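Nucleoprotein (Sendai virus, PDB 6M7D) coats the viral RNA genome as a helical nucleocapsid, one subunit per six nucleotides, protecting it from nucleases and presenting it as template for transcription and replication. Local coordinates at residues I261-L266 with A310-I315; W175-V179 with V257-I261; Q227-S231 with C314-D318; N271-V277 with L332-M337. All blocks are in the same frame, centred on the assembly; numbering follows the deposited sequence.

Interactions 2 and 4 are buried helix-on-helix packings, nearly parallel in the first and steeply crossed in the second; interactions 1 and 3 are partly buried and set loop 310-318 against, in turn, the connection 261-266 and helix 227-239. I261 belongs to both 1 and 2, C314 and I315 to 1 and 3; I261, I315, L178 and V230 weld these three into one apolar cluster near the centre of the chain. Interaction 4 stands apart, about 18 Å from interaction 1 between centres. Interaction 2 is apolar, 1 adds a backbone hydrogen bond, 3 joins apolar packing to a glutamine on loop backbone, and 4 is tight glycine-alanine packing with a threonine knob. All four lie near the RNA.

Interaction 1: I261-L266 with A310-I315. With nucleotides of chain B.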
# COMPACT_ATOMS: atom_id res chain seq x y z
N ILE A 261 0.96 -2.13 3.07
CA ILE A 261 0.07 -1.60 2.05
C ILE A 261 -1.38 -1.95 2.32
O ILE A 261 -2.29 -1.24 1.86
CB ILE A 261 0.49 -2.11 0.66
CG1 ILE A 261 1.91 -1.66 0.33
CG2 ILE A 261 -0.43 -1.61 -0.43
CD1 ILE A 261 2.47 -2.31 -0.89
N ARG A 262 -1.64 -3.03 3.05
CA ARG A 262 -3.00 -3.44 3.35
C ARG A 262 -3.78 -2.30 4.00
O ARG A 262 -3.28 -1.62 4.90
CB ARG A 262 -2.99 -4.65 4.27
CG ARG A 262 -2.67 -5.95 3.58
CD ARG A 262 -2.45 -7.01 4.61
NE ARG A 262 -2.30 -8.35 4.04
CZ ARG A 262 -2.38 -9.46 4.76
NH1 ARG A 262 -2.61 -9.38 6.06
NH2 ARG A 262 -2.23 -10.64 4.20
N ASP A 263 -5.00 -2.10 3.52
CA ASP A 263 -5.98 -1.15 4.04
C ASP A 263 -5.54 0.29 3.88
O ASP A 263 -6.03 1.16 4.59
CB ASP A 263 -6.31 -1.42 5.51
CG ASP A 263 -6.80 -2.83 5.73
OD1 ASP A 263 -7.67 -3.28 4.98
OD2 ASP A 263 -6.29 -3.49 6.65
N ALA A 264 -4.61 0.57 2.96
CA ALA A 264 -4.28 1.94 2.62
C ALA A 264 -5.48 2.60 1.95
O ALA A 264 -6.08 2.04 1.03
CB ALA A 264 -3.07 1.97 1.70
N GLY A 265 -5.84 3.78 2.43
CA GLY A 265 -7.06 4.44 2.02
C GLY A 265 -8.28 4.05 2.82
O GLY A 265 -9.26 4.80 2.83
N LEU A 266 -8.26 2.90 3.49
CA LEU A 266 -9.32 2.49 4.40
C LEU A 266 -8.99 2.84 5.83
O LEU A 266 -9.54 2.23 6.75
CB LEU A 266 -9.59 0.99 4.29
CG LEU A 266 -10.14 0.40 3.00
CD1 LEU A 266 -10.19 -1.11 3.09
CD2 LEU A 266 -11.48 0.99 2.66
N ALA A 310 -9.70 -7.30 -0.22
CA ALA A 310 -10.35 -6.24 0.54
C ALA A 310 -9.38 -5.18 1.06
O ALA A 310 -9.77 -4.01 1.10
CB ALA A 310 -11.13 -6.86 1.70
N PRO A 311 -8.15 -5.51 1.49
CA PRO A 311 -7.24 -4.45 1.93
C PRO A 311 -6.80 -3.50 0.84
O PRO A 311 -6.16 -2.50 1.15
CB PRO A 311 -6.05 -5.24 2.47
CG PRO A 311 -6.61 -6.50 2.88
CD PRO A 311 -7.63 -6.83 1.88
N PHE A 312 -7.13 -3.77 -0.42
CA PHE A 312 -6.59 -2.97 -1.51
C PHE A 312 -7.68 -2.33 -2.34
O PHE A 312 -7.40 -1.84 -3.43
CB PHE A 312 -5.69 -3.83 -2.40
CG PHE A 312 -4.76 -4.69 -1.63
CD1 PHE A 312 -3.64 -4.16 -1.03
CD2 PHE A 312 -5.03 -6.03 -1.47
CE1 PHE A 312 -2.80 -4.94 -0.31
CE2 PHE A 312 -4.19 -6.81 -0.74
CZ PHE A 312 -3.07 -6.27 -0.16
N ILE A 313 -8.91 -2.29 -1.84
CA ILE A 313 -10.00 -1.74 -2.63
C ILE A 313 -9.81 -0.25 -2.87
O ILE A 313 -10.29 0.28 -3.87
CB ILE A 313 -11.35 -2.03 -1.96
CG1 ILE A 313 -11.35 -1.54 -0.52
CG2 ILE A 313 -11.66 -3.51 -2.03
CD1 ILE A 313 -12.69 -1.58 0.13
N CYS A 314 -9.10 0.45 -1.99
CA CYS A 314 -8.98 1.88 -2.16
C CYS A 314 -7.77 2.27 -3.00
O CYS A 314 -7.84 3.26 -3.74
CB CYS A 314 -8.93 2.59 -0.81
SG CYS A 314 -9.07 4.38 -0.96
N ILE A 315 -6.66 1.54 -2.91
CA ILE A 315 -5.54 1.86 -3.79
C ILE A 315 -5.81 1.33 -5.19
O ILE A 315 -5.24 1.82 -6.17
CB ILE A 315 -4.22 1.31 -3.23
CG1 ILE A 315 -4.30 -0.20 -3.04
CG2 ILE A 315 -3.86 1.99 -1.94
CD1 ILE A 315 -3.00 -0.87 -3.28
P U B 3 -7.14 7.70 4.34
OP1 U B 3 -6.93 6.36 4.89
OP2 U B 3 -8.33 8.47 4.71
O5' U B 3 -5.85 8.55 4.68
C5' U B 3 -4.63 8.31 3.99
C4' U B 3 -3.71 9.50 4.09
O4' U B 3 -4.32 10.65 3.46
C3' U B 3 -3.37 9.92 5.51
O3' U B 3 -2.02 10.36 5.56
C2' U B 3 -4.31 11.09 5.75
O2' U B 3 -3.86 12.00 6.73
C1' U B 3 -4.37 11.73 4.37
N1 U B 3 -5.60 12.50 4.14
C2 U B 3 -5.49 13.80 3.71
O2 U B 3 -4.43 14.34 3.49
N3 U B 3 -6.68 14.45 3.55
C4 U B 3 -7.93 13.95 3.77
O4 U B 3 -8.92 14.66 3.58
C5 U B 3 -7.96 12.60 4.22
C6 U B 3 -6.82 11.95 4.38
P U B 2 -12.02 8.85 1.75
OP1 U B 2 -12.25 7.61 2.51
OP2 U B 2 -12.41 10.16 2.29
O5' U B 2 -10.47 8.92 1.46
C5' U B 2 -9.74 7.81 0.95
C4' U B 2 -8.31 8.19 0.74
O4' U B 2 -8.24 9.30 -0.18
C3' U B 2 -7.59 8.68 1.96
O3' U B 2 -7.10 7.62 2.75
C2' U B 2 -6.48 9.56 1.39
O2' U B 2 -5.39 8.76 0.96
C1' U B 2 -7.15 10.12 0.15
N1 U B 2 -7.62 11.52 0.27
C2 U B 2 -6.72 12.54 0.11
O2 U B 2 -5.54 12.35 -0.06
N3 U B 2 -7.25 13.79 0.17
C4 U B 2 -8.56 14.11 0.37
O4 U B 2 -8.90 15.29 0.41
C5 U B 2 -9.43 13.00 0.50
C6 U B 2 -8.95 11.77 0.44
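P311, L266 and C314 bury more surface than any other residues of this contact between two loops. The carbonyl O of P311 accepts a hydrogen bond from D263 N at 2.7 Å, the one such bond between the segments, and P311 CB lies 3.6 Å from R262 CB. D263 can offer its NH because the chain leaves helix 249-261 through two overlapping type II turns, I261 to A264 and D263 to L266, with D263 and G265 at the positive-phi positions. L266, in the N-cap position of the next helix, points into the other loop; its CD2 is 3.8 Å from I313 CD1 and its CD1 3.5 Å from A310 O. C314 in turn points toward the first loop: its CB touches A264 O at 3.4 Å and its SG lies 3.6 Å from G265 CA, leaving no room for a side chain at residue 265. The same corner meets RNA, with G265 CA 3.3 Å from O3' of U2 of chain B. The segment 261-266, linking helices 249-261 and 267-277, probably corresponds to the hinge between the two Ncore lobes. Y303 of helix 290-305 packs on P311 and L266, while helix 227-239 lies against F312 and I315.

Interaction 2: W175-V179 with V257-I261. With nucleotides of chain B.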
# COMPACT_ATOMS: atom_id res chain seq x y z
N TRP A 175 8.26 -1.44 -3.82
CA TRP A 175 7.07 -1.75 -3.05
C TRP A 175 6.87 -0.77 -1.89
O TRP A 175 5.74 -0.37 -1.58
CB TRP A 175 7.15 -3.18 -2.55
CG TRP A 175 6.94 -4.18 -3.62
CD1 TRP A 175 7.84 -4.60 -4.55
CD2 TRP A 175 5.74 -4.90 -3.89
NE1 TRP A 175 7.28 -5.53 -5.37
CE2 TRP A 175 5.99 -5.73 -4.99
CE3 TRP A 175 4.47 -4.92 -3.31
CZ2 TRP A 175 5.03 -6.57 -5.51
CZ3 TRP A 175 3.52 -5.75 -3.83
CH2 TRP A 175 3.80 -6.57 -4.92
N ILE A 176 7.96 -0.38 -1.24
CA ILE A 176 7.87 0.59 -0.16
C ILE A 176 7.33 1.91 -0.69
O ILE A 176 6.58 2.61 0.00
CB ILE A 176 9.24 0.77 0.52
CG1 ILE A 176 9.64 -0.49 1.25
CG2 ILE A 176 9.19 1.89 1.53
CD1 ILE A 176 11.06 -0.49 1.69
N VAL A 177 7.69 2.26 -1.92
CA VAL A 177 7.07 3.42 -2.55
C VAL A 177 5.57 3.22 -2.64
O VAL A 177 4.79 4.09 -2.25
CB VAL A 177 7.69 3.69 -3.93
CG1 VAL A 177 6.88 4.74 -4.65
CG2 VAL A 177 9.12 4.13 -3.80
N LEU A 178 5.14 2.05 -3.13
CA LEU A 178 3.71 1.79 -3.23
C LEU A 178 2.99 1.97 -1.90
O LEU A 178 1.79 2.27 -1.89
CB LEU A 178 3.44 0.39 -3.78
CG LEU A 178 1.96 0.07 -3.97
CD1 LEU A 178 1.36 0.97 -5.02
CD2 LEU A 178 1.70 -1.38 -4.30
N VAL A 179 3.69 1.77 -0.79
CA VAL A 179 3.03 1.86 0.52
C VAL A 179 2.24 3.17 0.66
O VAL A 179 1.13 3.18 1.20
CB VAL A 179 4.04 1.70 1.67
CG1 VAL A 179 3.37 1.94 3.00
CG2 VAL A 179 4.64 0.34 1.66
N VAL A 257 6.11 -5.57 3.18
CA VAL A 257 5.70 -4.29 2.62
C VAL A 257 4.20 -4.28 2.34
O VAL A 257 3.53 -3.27 2.52
CB VAL A 257 6.51 -3.96 1.36
CG1 VAL A 257 5.95 -2.75 0.69
CG2 VAL A 257 7.95 -3.73 1.71
N GLY A 258 3.65 -5.41 1.90
CA GLY A 258 2.24 -5.47 1.60
C GLY A 258 1.37 -5.47 2.83
O GLY A 258 0.25 -4.97 2.81
N ASN A 259 1.86 -6.07 3.92
CA ASN A 259 1.24 -5.89 5.22
C ASN A 259 1.19 -4.41 5.58
O ASN A 259 0.28 -3.97 6.28
CB ASN A 259 2.00 -6.71 6.25
CG ASN A 259 1.75 -6.27 7.68
OD1 ASN A 259 0.73 -6.62 8.28
ND2 ASN A 259 2.68 -5.51 8.24
N TYR A 260 2.16 -3.63 5.11
CA TYR A 260 2.06 -2.18 5.26
C TYR A 260 1.13 -1.53 4.25
O TYR A 260 0.57 -0.47 4.52
CB TYR A 260 3.44 -1.53 5.16
CG TYR A 260 4.29 -1.77 6.36
CD1 TYR A 260 4.00 -1.17 7.57
CD2 TYR A 260 5.38 -2.62 6.30
CE1 TYR A 260 4.78 -1.39 8.67
CE2 TYR A 260 6.15 -2.85 7.39
CZ TYR A 260 5.85 -2.24 8.57
OH TYR A 260 6.65 -2.47 9.66
N ILE A 261 0.96 -2.13 3.07
CA ILE A 261 0.07 -1.60 2.05
C ILE A 261 -1.38 -1.95 2.32
O ILE A 261 -2.29 -1.24 1.86
CB ILE A 261 0.49 -2.11 0.66
CG1 ILE A 261 1.91 -1.66 0.33
CG2 ILE A 261 -0.43 -1.61 -0.43
CD1 ILE A 261 2.47 -2.31 -0.89
P U B 6 5.66 4.20 12.60
OP1 U B 6 6.90 4.48 13.36
OP2 U B 6 5.57 4.63 11.20
O5' U B 6 5.39 2.64 12.66
C5' U B 6 5.13 1.98 13.89
C4' U B 6 4.52 0.62 13.66
O4' U B 6 3.13 0.77 13.25
C3' U B 6 5.12 -0.20 12.54
O3' U B 6 6.36 -0.82 12.89
C2' U B 6 4.00 -1.17 12.21
O2' U B 6 3.92 -2.21 13.18
C1' U B 6 2.77 -0.27 12.38
N1 U B 6 2.32 0.29 11.08
C2 U B 6 1.41 -0.44 10.34
O2 U B 6 0.96 -1.50 10.71
N3 U B 6 1.04 0.09 9.15
C4 U B 6 1.48 1.27 8.61
O4 U B 6 1.05 1.62 7.52
C5 U B 6 2.42 1.97 9.42
C6 U B 6 2.80 1.48 10.59
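V257 and V179 both take the t rotamer, and this brings V179 CG2 to 3.5 Å from V257 CG1. The two helices run almost side by side, 14° between their directions and 8.9 Å between axes, so the contact repeats along them: V257 faces W175 and I176, and one turn later I261 faces L178 and V179. V257 CG1 reaches 3.5 Å from W175 CB, and its CG2 meets I176 CG1 at 3.7 Å. I261, in mt, extends its chain into the other helix: CG1 comes 3.6 Å from V179 CG2, while the tip CD1 lies 3.6 Å from L178 CD2 and 4.1 Å from W175 CE3, at the edge of the indole. L178, in tp, turns its CD2 to the tip of I261. Y260 behaves differently. Its CB lies 4.1 Å from V179 CG1, but the m rotamer carries the ring out of the interface, where R195 makes a cation-pi contact with it and the base of U6 of chain B comes to its edge, CD1 to N3 being 3.6 Å. Across the helices themselves the chemistry is entirely apolar; with no polar pair between side chains, the fit rests on complementary packing, and Y260, an RNA-binding residue, sits at the border of this apolar layer.

Interaction 3: Q227-S231 with C314-D318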
# COMPACT_ATOMS: atom_id res chain seq x y z
N GLN A 227 -2.60 2.49 -12.95
CA GLN A 227 -3.34 1.54 -12.13
C GLN A 227 -3.03 0.11 -12.51
O GLN A 227 -3.30 -0.81 -11.74
CB GLN A 227 -4.84 1.81 -12.25
CG GLN A 227 -5.68 1.22 -11.13
CD GLN A 227 -5.73 2.10 -9.91
OE1 GLN A 227 -4.81 2.11 -9.10
NE2 GLN A 227 -6.80 2.85 -9.78
N SER A 228 -2.45 -0.10 -13.70
CA SER A 228 -2.06 -1.45 -14.10
C SER A 228 -0.89 -1.96 -13.27
O SER A 228 -0.86 -3.13 -12.88
CB SER A 228 -1.68 -1.45 -15.58
OG SER A 228 -0.54 -0.64 -15.80
N LEU A 229 0.07 -1.09 -12.99
CA LEU A 229 1.20 -1.47 -12.15
C LEU A 229 0.75 -1.75 -10.73
O LEU A 229 1.19 -2.73 -10.11
CB LEU A 229 2.24 -0.35 -12.20
CG LEU A 229 3.41 -0.34 -11.23
CD1 LEU A 229 4.41 -1.39 -11.61
CD2 LEU A 229 4.03 1.03 -11.25
N VAL A 230 -0.12 -0.90 -10.19
CA VAL A 230 -0.66 -1.12 -8.85
C VAL A 230 -1.45 -2.42 -8.81
O VAL A 230 -1.40 -3.16 -7.82
CB VAL A 230 -1.52 0.08 -8.43
CG1 VAL A 230 -2.03 -0.10 -7.01
CG2 VAL A 230 -0.71 1.36 -8.54
N SER A 231 -2.19 -2.72 -9.87
CA SER A 231 -2.94 -3.97 -9.93
C SER A 231 -2.00 -5.16 -9.96
O SER A 231 -2.26 -6.18 -9.32
CB SER A 231 -3.85 -3.98 -11.15
OG SER A 231 -3.08 -3.95 -12.34
N CYS A 314 -9.10 0.45 -1.99
CA CYS A 314 -8.98 1.88 -2.16
C CYS A 314 -7.77 2.27 -3.00
O CYS A 314 -7.84 3.26 -3.74
CB CYS A 314 -8.93 2.59 -0.81
SG CYS A 314 -9.07 4.38 -0.96
N ILE A 315 -6.66 1.54 -2.91
CA ILE A 315 -5.54 1.86 -3.79
C ILE A 315 -5.81 1.33 -5.19
O ILE A 315 -5.24 1.82 -6.17
CB ILE A 315 -4.22 1.31 -3.23
CG1 ILE A 315 -4.30 -0.20 -3.04
CG2 ILE A 315 -3.86 1.99 -1.94
CD1 ILE A 315 -3.00 -0.87 -3.28
N LEU A 316 -6.70 0.35 -5.32
CA LEU A 316 -7.09 -0.20 -6.60
C LEU A 316 -8.28 0.51 -7.21
O LEU A 316 -8.71 0.13 -8.30
CB LEU A 316 -7.40 -1.68 -6.47
CG LEU A 316 -6.21 -2.62 -6.42
CD1 LEU A 316 -6.71 -4.03 -6.49
CD2 LEU A 316 -5.28 -2.33 -7.56
N LYS A 317 -8.84 1.50 -6.52
CA LYS A 317 -9.99 2.25 -7.01
C LYS A 317 -11.16 1.32 -7.30
O LYS A 317 -11.87 1.45 -8.29
CB LYS A 317 -9.61 3.06 -8.25
CG LYS A 317 -10.37 4.34 -8.45
CD LYS A 317 -9.93 5.01 -9.73
CE LYS A 317 -8.69 5.86 -9.53
NZ LYS A 317 -9.05 7.17 -8.91
N ASP A 318 -11.36 0.35 -6.41
CA ASP A 318 -12.42 -0.64 -6.54
C ASP A 318 -13.79 0.04 -6.56
O ASP A 318 -13.97 1.11 -5.96
CB ASP A 318 -12.35 -1.62 -5.38
CG ASP A 318 -13.01 -2.93 -5.67
OD1 ASP A 318 -14.21 -3.08 -5.38
OD2 ASP A 318 -12.32 -3.83 -6.19
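I315 is the first residue of the loop to reach helix 227-239. Its side chain, with chi1 at p, brings CD1 to 3.9 Å from V230 CG1, and its carbonyl O lies 3.8 Å from the same V230 CG1. L316 follows and fills the space beside the helix: CD2 packs 3.7 Å from S231 CA and 4.0 Å from V230 CG1. At K317 the backbone takes left-handed helical angles, and a weak bond from K317 N to C314 O, 3.4 Å, closes the turn. K317 brings its CB to the side-chain amide of Q227, which spreads over the loop backbone from I315 to K317, while the rest of the lysine leads outward. D318 makes no contact with the helix segment; its carbonyl accepts a hydrogen bond from H321. This is packing of a loop on the first turn of a helix. One turn further on, V234 continues the apolar strip under I315 and L316, while S228 and L229 face strand 99-108 and helix 68-80.

Interaction 4: N271-V277 with L332-M337; sequences NTIKYGV and LWSYAM. With nucleotides of chain B.
Two helices cross steeply, at 73° with axes 7.5 Å apart, in close glycine-alanine packing. Build 271-277 as helix, including a wider pi-type turn over 272-277, and 332-337 as regular helix. The nearest CA atoms are those of G276 and A336, 3.9 Å apart. At the closest point side chain meets backbone: A336 CB sits 3.1 Å from G276 N and 3.5 Å from T272 CA, and a CB on residue 276 would crowd A336 and L332 and clash with T272 O. Among side chains, T272 (chi1 m) is a knob in the hole formed by L332, W333, A336 and M337, its CG2 3.9 Å from L332 CG; N271 CB meets M337 CE at 4.0 Å, and V277 CG2 L332 CD2 at 4.2 Å. At ring edges, T272 OG1 is 3.2 Å from CD1 of W333 (chi1 t), and G276 O 3.2 Å from CE2 of Y335 (chi1 t). Polar ends hydrogen-bond beyond the segments: Y275 OH to N344, W333 NE1 to S268 on the first helix, a further tie. The N271 side chain lies beside the base of U4 of chain B; RNA-binding Y356 meets W333. Helix 290-305 packs on T272 and L332, helix 359-370 on Y335 and M337.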
# COMPACT_ATOMS: atom_id res chain seq x y z
N ASN A 271 -10.15 2.46 11.48
CA ASN A 271 -10.05 3.16 12.75
C ASN A 271 -11.42 3.48 13.31
O ASN A 271 -11.57 3.61 14.52
CB ASN A 271 -9.21 4.42 12.58
CG ASN A 271 -7.75 4.10 12.41
OD1 ASN A 271 -7.11 4.56 11.48
ND2 ASN A 271 -7.21 3.31 13.32
N THR A 272 -12.40 3.63 12.42
CA THR A 272 -13.79 3.85 12.89
C THR A 272 -14.23 2.59 13.64
O THR A 272 -14.81 2.72 14.71
CB THR A 272 -14.72 4.20 11.73
OG1 THR A 272 -14.23 5.40 11.14
CG2 THR A 272 -16.16 4.39 12.17
N ILE A 273 -13.93 1.41 13.08
CA ILE A 273 -14.30 0.12 13.74
C ILE A 273 -13.53 -0.01 15.06
O ILE A 273 -14.16 -0.36 16.08
CB ILE A 273 -14.00 -1.07 12.81
CG1 ILE A 273 -14.79 -0.99 11.50
CG2 ILE A 273 -14.22 -2.39 13.52
CD1 ILE A 273 -14.37 -2.02 10.48
N LYS A 274 -12.23 0.29 15.03
CA LYS A 274 -11.33 0.16 16.20
C LYS A 274 -11.69 1.14 17.33
O LYS A 274 -11.66 0.72 18.49
CB LYS A 274 -9.88 0.39 15.75
CG LYS A 274 -8.84 0.30 16.86
CD LYS A 274 -7.42 0.36 16.36
CE LYS A 274 -6.40 0.19 17.47
NZ LYS A 274 -5.01 0.31 16.97
N TYR A 275 -12.01 2.39 17.01
CA TYR A 275 -12.28 3.37 18.09
C TYR A 275 -13.79 3.58 18.32
O TYR A 275 -14.20 3.59 19.49
CB TYR A 275 -11.49 4.65 17.84
CG TYR A 275 -10.00 4.41 17.81
CD1 TYR A 275 -9.30 4.20 18.99
CD2 TYR A 275 -9.30 4.35 16.62
CE1 TYR A 275 -7.93 3.96 18.98
CE2 TYR A 275 -7.94 4.12 16.59
CZ TYR A 275 -7.25 3.92 17.77
OH TYR A 275 -5.91 3.69 17.76
N GLY A 276 -14.57 3.73 17.26
CA GLY A 276 -16.02 3.95 17.42
C GLY A 276 -16.77 2.77 18.01
O GLY A 276 -17.60 3.01 18.91
N VAL A 277 -16.48 1.54 17.57
CA VAL A 277 -17.29 0.39 18.08
C VAL A 277 -16.46 -0.59 18.92
O VAL A 277 -17.04 -1.19 19.85
CB VAL A 277 -18.02 -0.33 16.94
CG1 VAL A 277 -18.74 -1.58 17.43
CG2 VAL A 277 -18.99 0.59 16.22
N LEU A 332 -20.59 8.36 13.34
CA LEU A 332 -19.78 7.30 13.93
C LEU A 332 -18.31 7.53 13.64
O LEU A 332 -17.45 7.26 14.49
CB LEU A 332 -20.23 5.94 13.41
CG LEU A 332 -19.60 4.71 14.05
CD1 LEU A 332 -19.85 4.70 15.54
CD2 LEU A 332 -20.14 3.48 13.40
N TRP A 333 -17.99 8.04 12.46
CA TRP A 333 -16.60 8.34 12.14
C TRP A 333 -16.06 9.47 13.00
O TRP A 333 -14.92 9.40 13.45
CB TRP A 333 -16.45 8.68 10.66
CG TRP A 333 -15.08 9.15 10.31
CD1 TRP A 333 -13.99 8.38 10.12
CD2 TRP A 333 -14.65 10.50 10.15
NE1 TRP A 333 -12.91 9.16 9.83
CE2 TRP A 333 -13.29 10.47 9.83
CE3 TRP A 333 -15.30 11.74 10.22
CZ2 TRP A 333 -12.55 11.61 9.60
CZ3 TRP A 333 -14.56 12.87 9.99
CH2 TRP A 333 -13.21 12.80 9.68
N SER A 334 -16.84 10.52 13.21
CA SER A 334 -16.38 11.64 14.03
C SER A 334 -16.22 11.22 15.48
O SER A 334 -15.26 11.61 16.15
CB SER A 334 -17.36 12.79 13.92
OG SER A 334 -17.78 12.98 12.59
N TYR A 335 -17.15 10.42 15.98
CA TYR A 335 -17.02 9.86 17.31
C TYR A 335 -15.74 9.05 17.43
O TYR A 335 -14.94 9.26 18.35
CB TYR A 335 -18.24 9.00 17.62
CG TYR A 335 -18.07 8.17 18.84
CD1 TYR A 335 -18.14 8.73 20.10
CD2 TYR A 335 -17.83 6.81 18.74
CE1 TYR A 335 -17.98 7.97 21.21
CE2 TYR A 335 -17.67 6.04 19.85
CZ TYR A 335 -17.75 6.62 21.08
OH TYR A 335 -17.59 5.83 22.19
N ALA A 336 -15.52 8.12 16.50
CA ALA A 336 -14.33 7.30 16.51
C ALA A 336 -13.07 8.12 16.35
O ALA A 336 -12.03 7.75 16.88
CB ALA A 336 -14.43 6.25 15.41
N MET A 337 -13.14 9.23 15.62
CA MET A 337 -11.97 10.08 15.45
C MET A 337 -11.62 10.81 16.73
O MET A 337 -10.44 10.99 17.04
CB MET A 337 -12.20 11.07 14.31
CG MET A 337 -11.93 10.53 12.93
SD MET A 337 -10.49 9.47 12.81
CE MET A 337 -11.25 7.86 12.63
P U B 4 -0.88 9.36 6.04
OP1 U B 4 0.42 10.01 5.77
OP2 U B 4 -1.18 8.02 5.51
O5' U B 4 -1.08 9.26 7.60
C5' U B 4 -0.74 10.34 8.45
C4' U B 4 -0.75 9.94 9.89
O4' U B 4 -2.06 9.44 10.27
C3' U B 4 0.16 8.80 10.29
O3' U B 4 1.52 9.15 10.36
C2' U B 4 -0.43 8.40 11.63
O2' U B 4 -0.08 9.37 12.60
C1' U B 4 -1.92 8.55 11.35
N1 U B 4 -2.58 7.26 11.02
C2 U B 4 -2.80 6.34 12.04
O2 U B 4 -2.46 6.49 13.18
N3 U B 4 -3.44 5.20 11.67
C4 U B 4 -3.88 4.89 10.43
O4 U B 4 -4.44 3.81 10.27
C5 U B 4 -3.64 5.88 9.44
C6 U B 4 -3.01 7.00 9.75